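Local coordinates for protein glucosamine--fructose-6-phosphate aminotransferase [isomerizing] (Francisella tularensis subsp. tularensis, PDB 3TBF) that probably makes glucosamine 6-phosphate from fructose 6-phosphate and glutamine-derived ammonia, its SIS domains likely forming the isomerase part, at residues Lys55-Val60 with Leu104-Ser109; Val130-Ile135 with Glu146-Phe151; Asn137-Ser142 with Ala150-Ala155. All blocks are in the same frame, centred on the assembly; numbering follows the deposited sequence.

Contact 1 (Lys55-Val60 with Leu104-Ser109)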
ATOM      1  N   LYS A  55      21.312  -7.221   8.205  1.00 24.19           N
ATOM      2  CA  LYS A  55      20.687  -6.511   9.324  1.00 25.19           C
ATOM      3  C   LYS A  55      19.339  -5.914   8.943  1.00 22.77           C
ATOM      4  O   LYS A  55      18.553  -5.445   9.781  1.00 22.32           O
ATOM      5  CB  LYS A  55      21.581  -5.401   9.842  1.00 26.95           C
ATOM      6  CG  LYS A  55      23.050  -5.627   9.619  1.00 34.06           C
ATOM      7  CD  LYS A  55      23.865  -5.536  10.911  1.00 41.17           C
ATOM      8  CE  LYS A  55      23.777  -6.860  11.662  1.00 43.61           C
ATOM      9  NZ  LYS A  55      24.555  -7.980  11.004  1.00 45.22           N
ATOM     10  N   HIS A  56      19.081  -5.924   7.667  1.00 20.91           N
ATOM     11  CA  HIS A  56      17.859  -5.419   7.178  1.00 20.89           C
ATOM     12  C   HIS A  56      17.559  -6.153   5.907  1.00 18.83           C
ATOM     13  O   HIS A  56      18.419  -6.444   5.132  1.00 18.00           O
ATOM     14  CB  HIS A  56      18.011  -3.924   6.902  1.00 21.21           C
ATOM     15  CG  HIS A  56      16.757  -3.281   6.417  1.00 24.68           C
ATOM     16  ND1 HIS A  56      16.403  -3.266   5.087  1.00 28.16           N
ATOM     17  CD2 HIS A  56      15.780  -2.608   7.079  1.00 28.94           C
ATOM     18  CE1 HIS A  56      15.247  -2.639   4.952  1.00 28.46           C
ATOM     19  NE2 HIS A  56      14.847  -2.229   6.145  1.00 27.68           N
ATOM     20  N   ILE A  57      16.303  -6.436   5.700  1.00 18.98           N
ATOM     21  CA  ILE A  57      15.879  -7.150   4.522  1.00 18.58           C
ATOM     22  C   ILE A  57      14.976  -6.270   3.697  1.00 17.51           C
ATOM     23  O   ILE A  57      13.976  -5.803   4.201  1.00 16.52           O
ATOM     24  CB  ILE A  57      15.117  -8.398   4.904  1.00 18.33           C
ATOM     25  CG1 ILE A  57      16.050  -9.380   5.551  1.00 18.88           C
ATOM     26  CG2 ILE A  57      14.487  -9.014   3.687  1.00 19.19           C
ATOM     27  CD1 ILE A  57      15.319 -10.429   6.217  1.00 15.31           C
ATOM     28  N   CYS A  58      15.327  -6.132   2.410  1.00 17.03           N
ATOM     29  CA  CYS A  58      14.656  -5.249   1.460  1.00 17.20           C
ATOM     30  C   CYS A  58      14.010  -6.092   0.386  1.00 14.57           C
ATOM     31  O   CYS A  58      14.697  -6.628  -0.491  1.00 13.55           O
ATOM     32  CB  CYS A  58      15.694  -4.303   0.802  1.00 18.31           C
ATOM     33  SG  CYS A  58      15.167  -2.589   0.548  1.00 34.13           S
ATOM     34  N   ILE A  59      12.693  -6.234   0.428  1.00 13.32           N
ATOM     35  CA  ILE A  59      11.999  -7.124  -0.531  1.00 12.13           C
ATOM     36  C   ILE A  59      11.455  -6.231  -1.647  1.00 11.69           C
ATOM     37  O   ILE A  59      10.760  -5.251  -1.380  1.00 13.01           O
ATOM     38  CB  ILE A  59      10.886  -7.898   0.090  1.00 11.34           C
ATOM     39  CG1 ILE A  59      11.400  -8.831   1.187  1.00 12.10           C
ATOM     40  CG2 ILE A  59      10.186  -8.789  -0.936  1.00 12.97           C
ATOM     41  CD1 ILE A  59      10.268  -9.606   1.915  1.00  8.90           C
ATOM     42  N   VAL A  60      11.814  -6.569  -2.883  1.00 11.23           N
ATOM     43  CA  VAL A  60      11.364  -5.890  -4.070  1.00  9.95           C
ATOM     44  C   VAL A  60      10.651  -6.847  -5.015  1.00 10.56           C
ATOM     45  O   VAL A  60      11.163  -7.917  -5.333  1.00 10.86           O
ATOM     46  CB  VAL A  60      12.560  -5.267  -4.813  1.00  9.68           C
ATOM     47  CG1 VAL A  60      12.117  -4.597  -6.136  1.00  6.42           C
ATOM     48  CG2 VAL A  60      13.247  -4.261  -3.887  1.00  6.67           C
ATOM     49  N   LEU A 104      19.951  -6.682   2.878  1.00 20.86           N
ATOM     50  CA  LEU A 104      19.909  -7.761   1.903  1.00 18.83           C
ATOM     51  C   LEU A 104      18.809  -7.441   0.925  1.00 17.07           C
ATOM     52  O   LEU A 104      17.703  -7.110   1.332  1.00 17.18           O
ATOM     53  CB  LEU A 104      19.603  -9.089   2.604  1.00 18.72           C
ATOM     54  CG  LEU A 104      19.499 -10.328   1.738  1.00 18.79           C
ATOM     55  CD1 LEU A 104      20.894 -10.643   1.175  1.00 17.06           C
ATOM     56  CD2 LEU A 104      18.877 -11.484   2.513  1.00 14.48           C
ATOM     57  N   PHE A 105      19.136  -7.471  -0.351  1.00 15.95           N
ATOM     58  CA  PHE A 105      18.188  -7.244  -1.420  1.00 15.28           C
ATOM     59  C   PHE A 105      17.549  -8.591  -1.795  1.00 15.23           C
ATOM     60  O   PHE A 105      18.213  -9.519  -2.211  1.00 16.64           O
ATOM     61  CB  PHE A 105      18.899  -6.610  -2.629  1.00 14.88           C
ATOM     62  CG  PHE A 105      17.980  -6.259  -3.753  1.00 16.69           C
ATOM     63  CD1 PHE A 105      17.573  -7.225  -4.672  1.00 19.01           C
ATOM     64  CD2 PHE A 105      17.479  -4.991  -3.886  1.00 18.26           C
ATOM     65  CE1 PHE A 105      16.690  -6.902  -5.714  1.00 17.34           C
ATOM     66  CE2 PHE A 105      16.623  -4.661  -4.948  1.00 20.40           C
ATOM     67  CZ  PHE A 105      16.213  -5.633  -5.837  1.00 18.23           C
ATOM     68  N   VAL A 106      16.253  -8.718  -1.564  1.00 15.01           N
ATOM     69  CA  VAL A 106      15.517  -9.929  -1.854  1.00 13.80           C
ATOM     70  C   VAL A 106      14.517  -9.595  -2.939  1.00 13.99           C
ATOM     71  O   VAL A 106      13.700  -8.679  -2.775  1.00 13.95           O
ATOM     72  CB  VAL A 106      14.757 -10.398  -0.658  1.00 13.91           C
ATOM     73  CG1 VAL A 106      13.828 -11.612  -1.025  1.00 14.07           C
ATOM     74  CG2 VAL A 106      15.705 -10.748   0.442  1.00 12.92           C
ATOM     75  N   SER A 107      14.610 -10.286  -4.073  1.00 13.65           N
ATOM     76  CA  SER A 107      13.595 -10.172  -5.095  1.00 13.39           C
ATOM     77  C   SER A 107      12.722 -11.444  -5.169  1.00 13.07           C
ATOM     78  O   SER A 107      13.106 -12.541  -4.758  1.00 10.81           O
ATOM     79  CB  SER A 107      14.239  -9.880  -6.428  1.00 14.63           C
ATOM     80  OG  SER A 107      15.101 -10.899  -6.815  1.00 17.75           O
ATOM     81  N   ILE A 108      11.479 -11.264  -5.564  1.00 12.66           N
ATOM     82  CA  ILE A 108      10.594 -12.389  -5.686  1.00 12.72           C
ATOM     83  C   ILE A 108      10.037 -12.372  -7.089  1.00 13.64           C
ATOM     84  O   ILE A 108       9.520 -11.360  -7.517  1.00 13.17           O
ATOM     85  CB  ILE A 108       9.437 -12.285  -4.702  1.00 12.58           C
ATOM     86  CG1 ILE A 108       9.952 -12.087  -3.255  1.00 11.53           C
ATOM     87  CG2 ILE A 108       8.589 -13.557  -4.778  1.00  9.24           C
ATOM     88  CD1 ILE A 108       8.863 -11.805  -2.243  1.00  5.99           C
ATOM     89  N   SER A 109      10.157 -13.486  -7.800  1.00 14.90           N
ATOM     90  CA  SER A 109       9.652 -13.564  -9.155  1.00 15.82           C
ATOM     91  C   SER A 109       9.412 -14.986  -9.609  1.00 16.75           C
ATOM     92  O   SER A 109      10.274 -15.845  -9.460  1.00 18.43           O
ATOM     93  CB  SER A 109      10.638 -12.968 -10.101  1.00 16.41           C
ATOM     94  OG  SER A 109      10.099 -12.949 -11.394  1.00 17.00           O
TER

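Contact 2 (Val130-Ile135 with Glu146-Phe151)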
ATOM      1  N   VAL A 130      24.537  -5.698   1.150  1.00 27.01           N
ATOM      2  CA  VAL A 130      25.523  -6.733   1.430  1.00 27.39           C
ATOM      3  C   VAL A 130      25.468  -7.839   0.372  1.00 27.08           C
ATOM      4  O   VAL A 130      26.432  -8.574   0.162  1.00 27.11           O
ATOM      5  CB  VAL A 130      25.335  -7.345   2.846  1.00 27.88           C
ATOM      6  CG1 VAL A 130      25.501  -6.278   3.912  1.00 26.82           C
ATOM      7  CG2 VAL A 130      23.979  -8.019   3.004  1.00 27.38           C
ATOM      8  N   GLY A 131      24.320  -7.960  -0.278  1.00 26.55           N
ATOM      9  CA  GLY A 131      24.131  -8.977  -1.315  1.00 26.21           C
ATOM     10  C   GLY A 131      22.689  -9.116  -1.764  1.00 24.54           C
ATOM     11  O   GLY A 131      21.835  -8.328  -1.368  1.00 24.70           O
ATOM     12  N   SER A 132      22.424 -10.113  -2.597  1.00 22.90           N
ATOM     13  CA  SER A 132      21.087 -10.331  -3.150  1.00 21.57           C
ATOM     14  C   SER A 132      20.655 -11.799  -3.093  1.00 20.84           C
ATOM     15  O   SER A 132      21.479 -12.726  -3.144  1.00 19.38           O
ATOM     16  CB  SER A 132      21.023  -9.849  -4.598  1.00 21.35           C
ATOM     17  OG  SER A 132      22.076 -10.423  -5.354  1.00 22.86           O
HETATM   18  N   MSE A 133      19.345 -11.995  -2.991  1.00 20.26           N
HETATM   19  CA  MSE A 133      18.759 -13.316  -2.998  1.00 19.63           C
HETATM   20  C   MSE A 133      17.519 -13.265  -3.835  1.00 19.56           C
HETATM   21  O   MSE A 133      16.747 -12.362  -3.709  1.00 21.07           O
HETATM   22  CB  MSE A 133      18.385 -13.766  -1.595  1.00 19.67           C
HETATM   23  CG  MSE A 133      17.639 -15.110  -1.593  1.00 19.45           C
HETATM   24 SE   MSE A 133      17.298 -15.772   0.193  0.60 25.70          SE
HETATM   25  CE  MSE A 133      15.646 -14.721   0.626  1.00 18.78           C
ATOM     26  N   CYS A 134      17.320 -14.257  -4.668  1.00 20.09           N
ATOM     27  CA  CYS A 134      16.122 -14.360  -5.451  1.00 21.18           C
ATOM     28  C   CYS A 134      15.248 -15.483  -4.966  1.00 19.23           C
ATOM     29  O   CYS A 134      15.721 -16.591  -4.775  1.00 18.42           O
ATOM     30  CB  CYS A 134      16.456 -14.674  -6.909  1.00 22.71           C
ATOM     31  SG  CYS A 134      14.883 -14.665  -7.841  1.00 33.69           S
ATOM     32  N   ILE A 135      13.967 -15.214  -4.789  1.00 18.21           N
ATOM     33  CA  ILE A 135      12.988 -16.295  -4.625  1.00 17.58           C
ATOM     34  C   ILE A 135      12.325 -16.508  -5.974  1.00 19.52           C
ATOM     35  O   ILE A 135      11.470 -15.720  -6.375  1.00 18.29           O
ATOM     36  CB  ILE A 135      11.926 -15.951  -3.620  1.00 16.68           C
ATOM     37  CG1 ILE A 135      12.596 -15.559  -2.324  1.00 17.46           C
ATOM     38  CG2 ILE A 135      10.893 -17.072  -3.453  1.00 11.35           C
ATOM     39  CD1 ILE A 135      12.133 -16.239  -1.253  1.00 19.42           C
ATOM     40  N   GLU A 146      21.831 -13.435 -11.786  1.00 20.18           N
ATOM     41  CA  GLU A 146      22.413 -12.207 -11.345  1.00 20.92           C
ATOM     42  C   GLU A 146      22.348 -12.018  -9.856  1.00 21.33           C
ATOM     43  O   GLU A 146      22.956 -11.078  -9.371  1.00 22.31           O
ATOM     44  CB  GLU A 146      21.800 -11.070 -12.078  1.00 20.70           C
ATOM     45  CG  GLU A 146      22.109 -11.157 -13.550  1.00 21.66           C
ATOM     46  CD  GLU A 146      21.463 -10.029 -14.327  1.00 24.50           C
ATOM     47  OE1 GLU A 146      21.508  -8.872 -13.840  1.00 28.89           O
ATOM     48  OE2 GLU A 146      20.919 -10.287 -15.434  1.00 25.15           O
ATOM     49  N   SER A 147      21.673 -12.905  -9.123  1.00 20.74           N
ATOM     50  CA  SER A 147      21.635 -12.789  -7.675  1.00 21.87           C
ATOM     51  C   SER A 147      22.771 -13.592  -7.036  1.00 23.44           C
ATOM     52  O   SER A 147      23.288 -14.516  -7.630  1.00 22.83           O
ATOM     53  CB  SER A 147      20.281 -13.276  -7.132  1.00 21.44           C
ATOM     54  OG  SER A 147      19.238 -12.497  -7.679  1.00 20.90           O
ATOM     55  N   ASP A 148      23.142 -13.257  -5.806  1.00 24.82           N
ATOM     56  CA  ASP A 148      24.131 -14.052  -5.098  1.00 26.07           C
ATOM     57  C   ASP A 148      23.607 -15.420  -4.735  1.00 26.49           C
ATOM     58  O   ASP A 148      24.343 -16.383  -4.766  1.00 27.92           O
ATOM     59  CB  ASP A 148      24.555 -13.369  -3.814  1.00 26.98           C
ATOM     60  CG  ASP A 148      25.229 -12.054  -4.062  1.00 28.78           C
ATOM     61  OD1 ASP A 148      25.834 -11.904  -5.145  1.00 33.40           O
ATOM     62  OD2 ASP A 148      25.171 -11.200  -3.173  1.00 30.45           O
ATOM     63  N   ILE A 149      22.344 -15.504  -4.352  1.00 26.34           N
ATOM     64  CA  ILE A 149      21.759 -16.768  -3.972  1.00 25.54           C
ATOM     65  C   ILE A 149      20.309 -16.857  -4.430  1.00 23.77           C
ATOM     66  O   ILE A 149      19.610 -15.858  -4.543  1.00 23.93           O
ATOM     67  CB  ILE A 149      21.916 -17.002  -2.458  1.00 26.73           C
ATOM     68  CG1 ILE A 149      21.274 -15.907  -1.617  1.00 27.34           C
ATOM     69  CG2 ILE A 149      23.385 -16.997  -2.057  1.00 29.22           C
ATOM     70  CD1 ILE A 149      21.381 -16.246  -0.121  1.00 28.73           C
ATOM     71  N   ALA A 150      19.860 -18.060  -4.686  1.00 22.52           N
ATOM     72  CA  ALA A 150      18.543 -18.291  -5.202  1.00 22.39           C
ATOM     73  C   ALA A 150      17.888 -19.391  -4.371  1.00 22.81           C
ATOM     74  O   ALA A 150      18.411 -20.465  -4.254  1.00 23.90           O
ATOM     75  CB  ALA A 150      18.633 -18.722  -6.631  1.00 22.14           C
ATOM     76  N   PHE A 151      16.764 -19.087  -3.765  1.00 22.53           N
ATOM     77  CA  PHE A 151      15.892 -20.076  -3.209  1.00 22.19           C
ATOM     78  C   PHE A 151      14.809 -20.385  -4.257  1.00 20.87           C
ATOM     79  O   PHE A 151      14.017 -19.509  -4.605  1.00 18.72           O
ATOM     80  CB  PHE A 151      15.248 -19.569  -1.942  1.00 22.30           C
ATOM     81  CG  PHE A 151      14.386 -20.572  -1.301  1.00 26.89           C
ATOM     82  CD1 PHE A 151      13.408 -21.255  -2.039  1.00 31.94           C
ATOM     83  CD2 PHE A 151      14.548 -20.903   0.014  1.00 33.66           C
ATOM     84  CE1 PHE A 151      12.595 -22.227  -1.468  1.00 31.49           C
ATOM     85  CE2 PHE A 151      13.745 -21.908   0.587  1.00 34.48           C
ATOM     86  CZ  PHE A 151      12.760 -22.549  -0.168  1.00 32.63           C
TER
HETATM   87  O   HOH W   1      17.754 -10.690  -5.900  1.00 25.86           O

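Contact 3 (Asn137-Ser142 with Ala150-Ala155)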
ATOM      1  N   ASN A 137      11.131 -19.241  -9.494  1.00 22.20           N
ATOM      2  CA  ASN A 137      10.620 -20.540  -9.934  1.00 22.62           C
ATOM      3  C   ASN A 137      11.336 -21.161 -11.160  1.00 22.90           C
ATOM      4  O   ASN A 137      11.237 -22.363 -11.396  1.00 22.91           O
ATOM      5  CB  ASN A 137       9.131 -20.470 -10.247  1.00 22.21           C
ATOM      6  CG  ASN A 137       8.486 -21.854 -10.244  1.00 23.92           C
ATOM      7  OD1 ASN A 137       8.642 -22.597  -9.289  1.00 23.39           O
ATOM      8  ND2 ASN A 137       7.765 -22.187 -11.299  1.00 23.85           N
ATOM      9  N   VAL A 138      12.037 -20.341 -11.923  1.00 23.67           N
ATOM     10  CA  VAL A 138      12.701 -20.772 -13.156  1.00 24.09           C
ATOM     11  C   VAL A 138      14.196 -20.685 -12.954  1.00 25.50           C
ATOM     12  O   VAL A 138      14.755 -19.589 -12.960  1.00 24.53           O
ATOM     13  CB  VAL A 138      12.313 -19.882 -14.335  1.00 24.31           C
ATOM     14  CG1 VAL A 138      13.195 -20.233 -15.616  1.00 24.17           C
ATOM     15  CG2 VAL A 138      10.808 -19.982 -14.583  1.00 20.75           C
ATOM     16  N   PRO A 139      14.859 -21.833 -12.770  1.00 27.69           N
ATOM     17  CA  PRO A 139      16.312 -21.786 -12.631  1.00 29.58           C
ATOM     18  C   PRO A 139      16.916 -21.421 -13.969  1.00 31.44           C
ATOM     19  O   PRO A 139      16.384 -21.777 -15.051  1.00 33.20           O
ATOM     20  CB  PRO A 139      16.698 -23.224 -12.222  1.00 30.18           C
ATOM     21  CG  PRO A 139      15.603 -24.095 -12.757  1.00 29.67           C
ATOM     22  CD  PRO A 139      14.343 -23.210 -12.822  1.00 28.07           C
ATOM     23  N   ASN A 140      18.021 -20.722 -13.922  1.00 32.37           N
ATOM     24  CA  ASN A 140      18.570 -20.221 -15.168  1.00 34.13           C
ATOM     25  C   ASN A 140      17.688 -19.105 -15.766  1.00 32.36           C
ATOM     26  O   ASN A 140      17.250 -19.153 -16.911  1.00 33.49           O
ATOM     27  CB  ASN A 140      18.810 -21.332 -16.196  1.00 34.67           C
ATOM     28  CG  ASN A 140      19.607 -20.819 -17.382  1.00 40.67           C
ATOM     29  OD1 ASN A 140      20.570 -20.068 -17.188  1.00 46.32           O
ATOM     30  ND2 ASN A 140      19.170 -21.144 -18.617  1.00 44.53           N
ATOM     31  N   SER A 141      17.420 -18.109 -14.945  1.00 30.16           N
ATOM     32  CA  SER A 141      16.693 -16.929 -15.356  1.00 27.79           C
ATOM     33  C   SER A 141      17.621 -15.795 -14.981  1.00 25.52           C
ATOM     34  O   SER A 141      18.542 -16.000 -14.245  1.00 24.93           O
ATOM     35  CB  SER A 141      15.356 -16.849 -14.627  1.00 26.92           C
ATOM     36  OG  SER A 141      15.550 -16.911 -13.229  1.00 27.48           O
ATOM     37  N   SER A 142      17.408 -14.622 -15.532  1.00 24.53           N
ATOM     38  CA  SER A 142      18.282 -13.494 -15.275  1.00 23.32           C
ATOM     39  C   SER A 142      18.367 -13.217 -13.782  1.00 22.54           C
ATOM     40  O   SER A 142      19.451 -13.015 -13.256  1.00 22.16           O
ATOM     41  CB  SER A 142      17.759 -12.259 -15.981  1.00 23.40           C
ATOM     42  OG  SER A 142      17.564 -12.502 -17.352  1.00 22.45           O
ATOM     43  N   ALA A 150      19.860 -18.060  -4.686  1.00 22.52           N
ATOM     44  CA  ALA A 150      18.543 -18.291  -5.202  1.00 22.39           C
ATOM     45  C   ALA A 150      17.888 -19.391  -4.371  1.00 22.81           C
ATOM     46  O   ALA A 150      18.411 -20.465  -4.254  1.00 23.90           O
ATOM     47  CB  ALA A 150      18.633 -18.722  -6.631  1.00 22.14           C
ATOM     48  N   PHE A 151      16.764 -19.087  -3.765  1.00 22.53           N
ATOM     49  CA  PHE A 151      15.892 -20.076  -3.209  1.00 22.19           C
ATOM     50  C   PHE A 151      14.809 -20.385  -4.257  1.00 20.87           C
ATOM     51  O   PHE A 151      14.017 -19.509  -4.605  1.00 18.72           O
ATOM     52  CB  PHE A 151      15.248 -19.569  -1.942  1.00 22.30           C
ATOM     53  CG  PHE A 151      14.386 -20.572  -1.301  1.00 26.89           C
ATOM     54  CD1 PHE A 151      13.408 -21.255  -2.039  1.00 31.94           C
ATOM     55  CD2 PHE A 151      14.548 -20.903   0.014  1.00 33.66           C
ATOM     56  CE1 PHE A 151      12.595 -22.227  -1.468  1.00 31.49           C
ATOM     57  CE2 PHE A 151      13.745 -21.908   0.587  1.00 34.48           C
ATOM     58  CZ  PHE A 151      12.760 -22.549  -0.168  1.00 32.63           C
HETATM   59  N   MSE A 152      14.772 -21.640  -4.733  1.00 19.43           N
HETATM   60  CA  MSE A 152      13.873 -22.013  -5.789  1.00 18.85           C
HETATM   61  C   MSE A 152      12.569 -22.557  -5.191  1.00 18.49           C
HETATM   62  O   MSE A 152      12.583 -23.413  -4.347  1.00 17.79           O
HETATM   63  CB  MSE A 152      14.509 -23.122  -6.647  1.00 19.61           C
HETATM   64  CG  MSE A 152      15.893 -22.803  -7.206  1.00 20.39           C
HETATM   65 SE   MSE A 152      15.901 -21.114  -8.228  0.60 21.03          SE
HETATM   66  CE  MSE A 152      14.669 -21.754  -9.652  1.00 21.95           C
ATOM     67  N   THR A 153      11.445 -22.043  -5.653  1.00 17.77           N
ATOM     68  CA  THR A 153      10.164 -22.650  -5.417  1.00 17.47           C
ATOM     69  C   THR A 153      10.035 -23.844  -6.362  1.00 18.01           C
ATOM     70  O   THR A 153      10.787 -23.977  -7.289  1.00 17.72           O
ATOM     71  CB  THR A 153       9.037 -21.645  -5.687  1.00 17.20           C
ATOM     72  OG1 THR A 153       9.172 -21.142  -7.035  1.00 18.60           O
ATOM     73  CG2 THR A 153       9.100 -20.474  -4.684  1.00 15.45           C
ATOM     74  N   LYS A 154       9.119 -24.754  -6.081  1.00 19.00           N
ATOM     75  CA  LYS A 154       8.868 -25.861  -6.977  1.00 20.79           C
ATOM     76  C   LYS A 154       7.440 -25.774  -7.392  1.00 22.62           C
ATOM     77  O   LYS A 154       6.659 -26.659  -7.082  1.00 24.57           O
ATOM     78  CB  LYS A 154       9.040 -27.184  -6.301  1.00 19.66           C
ATOM     79  CG  LYS A 154      10.363 -27.430  -5.615  1.00 21.64           C
ATOM     80  CD  LYS A 154      11.510 -26.903  -6.362  1.00 23.77           C
ATOM     81  CE  LYS A 154      12.673 -27.757  -6.177  1.00 28.29           C
ATOM     82  NZ  LYS A 154      13.905 -26.989  -6.086  1.00 30.31           N
ATOM     83  N   ALA A 155       7.074 -24.693  -8.042  1.00 23.93           N
ATOM     84  CA  ALA A 155       5.724 -24.554  -8.501  1.00 25.97           C
ATOM     85  C   ALA A 155       5.464 -25.299  -9.831  1.00 28.25           C
ATOM     86  O   ALA A 155       4.305 -25.613 -10.116  1.00 30.48           O
ATOM     87  CB  ALA A 155       5.352 -23.083  -8.605  1.00 25.13           C
TER
HETATM   88  O   HOH W   2      12.000 -24.327  -9.759  1.00 17.41           O

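Contact 1 (Lys55-Val60 with Leu104-Ser109)
Ile59 and Ile108 meet at the apolar centre of this parallel strand pair: the CG2 branch of Ile59 presses on the CD1 tip of Ile108 at 3.5 Å. Ile59 also lies side by side with Val106, both pointing the same way, while diagonally across the ladder the CG2 methyls of Ile57 and Val106 touch at 3.9 Å. Ile57, Ile59, Leu104 and Val106 project from the same face of the sheet. On the other face the partners are Val60 and Phe105. The ring carbon CG of Phe105 stands anti to the backbone N (chi1 -176°), and the far end of the ring, CE2 and CZ, reaches the neighbouring strand, where Val60 CG2 sits 3.6 Å from CE2 in an oblique approach.

Between the two faces runs the polar seam. His56 gives only its carbonyl to this ladder, whereas Cys58 bonds through both N and O. The series begins with Leu104 N to His56 O at 2.7 Å and continues with Cys58 N to Leu104 O at 2.8 Å. The nearly straight bond from Val106 N to Cys58 O (174° at the hydrogen) and that from Val60 N to Val106 O carry it on, before it weakens at Ile108 N and Val60 O, 3.4 Å apart. Backbone CA-H groups of Ile59 and Ser107 add contacts to carbonyl oxygens.

As in the layered SIS fold, helices cover both faces. Helix 165-184 lies over the aliphatic face, its Phe177 touching Ile57 and Leu104; helix 115-124 packs on Val60 and Phe105, and strand 84-88 flanks strand 56-61.

Contact 2 (Val130-Ile135 with Glu146-Phe151)
Met133, a selenomethionine here, packs tightly against Ile149: Met133 CB lies 3.6 Å from Ile149 CG1, the two side chains crossing obliquely. Ile149 CG1 stands between its own backbone N and carbonyl carbon (chi1 58°), where it also meets Ser132 O. The strands run parallel beneath this pair, joined by Cys134 N to Ile149 O at 2.8 Å and Phe151 N to Cys134 O at 2.9 Å. Phe151 and Met133 turn the ends of their side chains away from the opposite strand, towards helix 165-184, whereas helix 47-52 covers Ile149.

The other end is polar and reaches solvent at Asp148, although Ser132 is buried within it. Before the second strand settles into register, Asp148 turns back on the first: its OD2 accepts from Ser132 N at 3.0 Å, the donor lying well above the carboxylate plane. Ser132 returns the grip, since its OG takes the N-H of Asp148 at 3.1 Å, and its carbonyl accepts from Ile149 N (142° at the hydrogen). On the face opposite Met133, a water donates to Ser147 OG and weakly to Met133 O; Ser147 OG is itself bonded to Leu143 O of helix 142-146.

This is the closing step of a right-handed beta-alpha-beta unit, in which helix 142-146 links the two strands. Its chemistry changes along its length: backbone pairing under apolar cover gives way to reciprocal bonds in which the Asp148 carboxylate and the Ser132 hydroxyl each take a backbone N-H of the other residue, fastening the entry of the edge strand.

Contact 3 (Asn137-Ser142 with Ala150-Ala155)
Asn137 OD1 is gripped by two donors of the chain that leaves the edge strand: Thr153 OG1 donates to it at 2.7 Å and Ala155 N at 2.9 Å. Both come from the same face of the amide plane, each tilted a little over 20° from it. Asn137 CG stands anti to the backbone N (chi1 -161°), and a chi2 of 52° turns the amide beyond it, the side chains of Asn137 and Thr153 crossing at about a right angle. At the other end of the amide, ND2 donates to Gly156 O, so the group bonds through both its oxygen and its nitrogen. Ala155 CB lies 3.4 Å from Asn137 OD1.

A water adds a second bridge, donating to Asn137 O at 2.7 Å and to Thr153 O at 2.8 Å. Beside this polar cluster, Met152, a selenomethionine, bends at chi2 and chi3 and rests its CE methyl against Pro139, 3.1 Å from the peptide N and 3.5 Å from CD. Farther along, Ser141 OG donates to Val138 O at 2.8 Å, closing the turn at the N-cap position of helix 142-146.

Where strand 149-152 has ended and 137-142 has no regular structure, the asparagine amide, with a bridging water, extends the link beyond the last ladder bonds, satisfying a backbone N-H and carbonyl that have left the sheet.

Overall arrangement
All three contacts belong to the first SIS domain and to one parallel sheet, in which strands 56-61, 103-109, 129-136 and 149-152 lie in that order. Contact 1 closes before contact 2 opens, and their centres are about 9 Å apart; strands 103-109 and 129-136 are direct neighbours, joined by probable backbone hydrogen bonds. Contact 2 and contact 3 share Ala150 and Phe151 on the edge strand and touch where Ile135 packs on Thr153, with centres about 11 Å apart, while contact 1 and contact 3 stand about 16 Å apart without touching. Together they build one flank of this sheet, from interior to edge strand, with side-chain bonds taking over where the strands end.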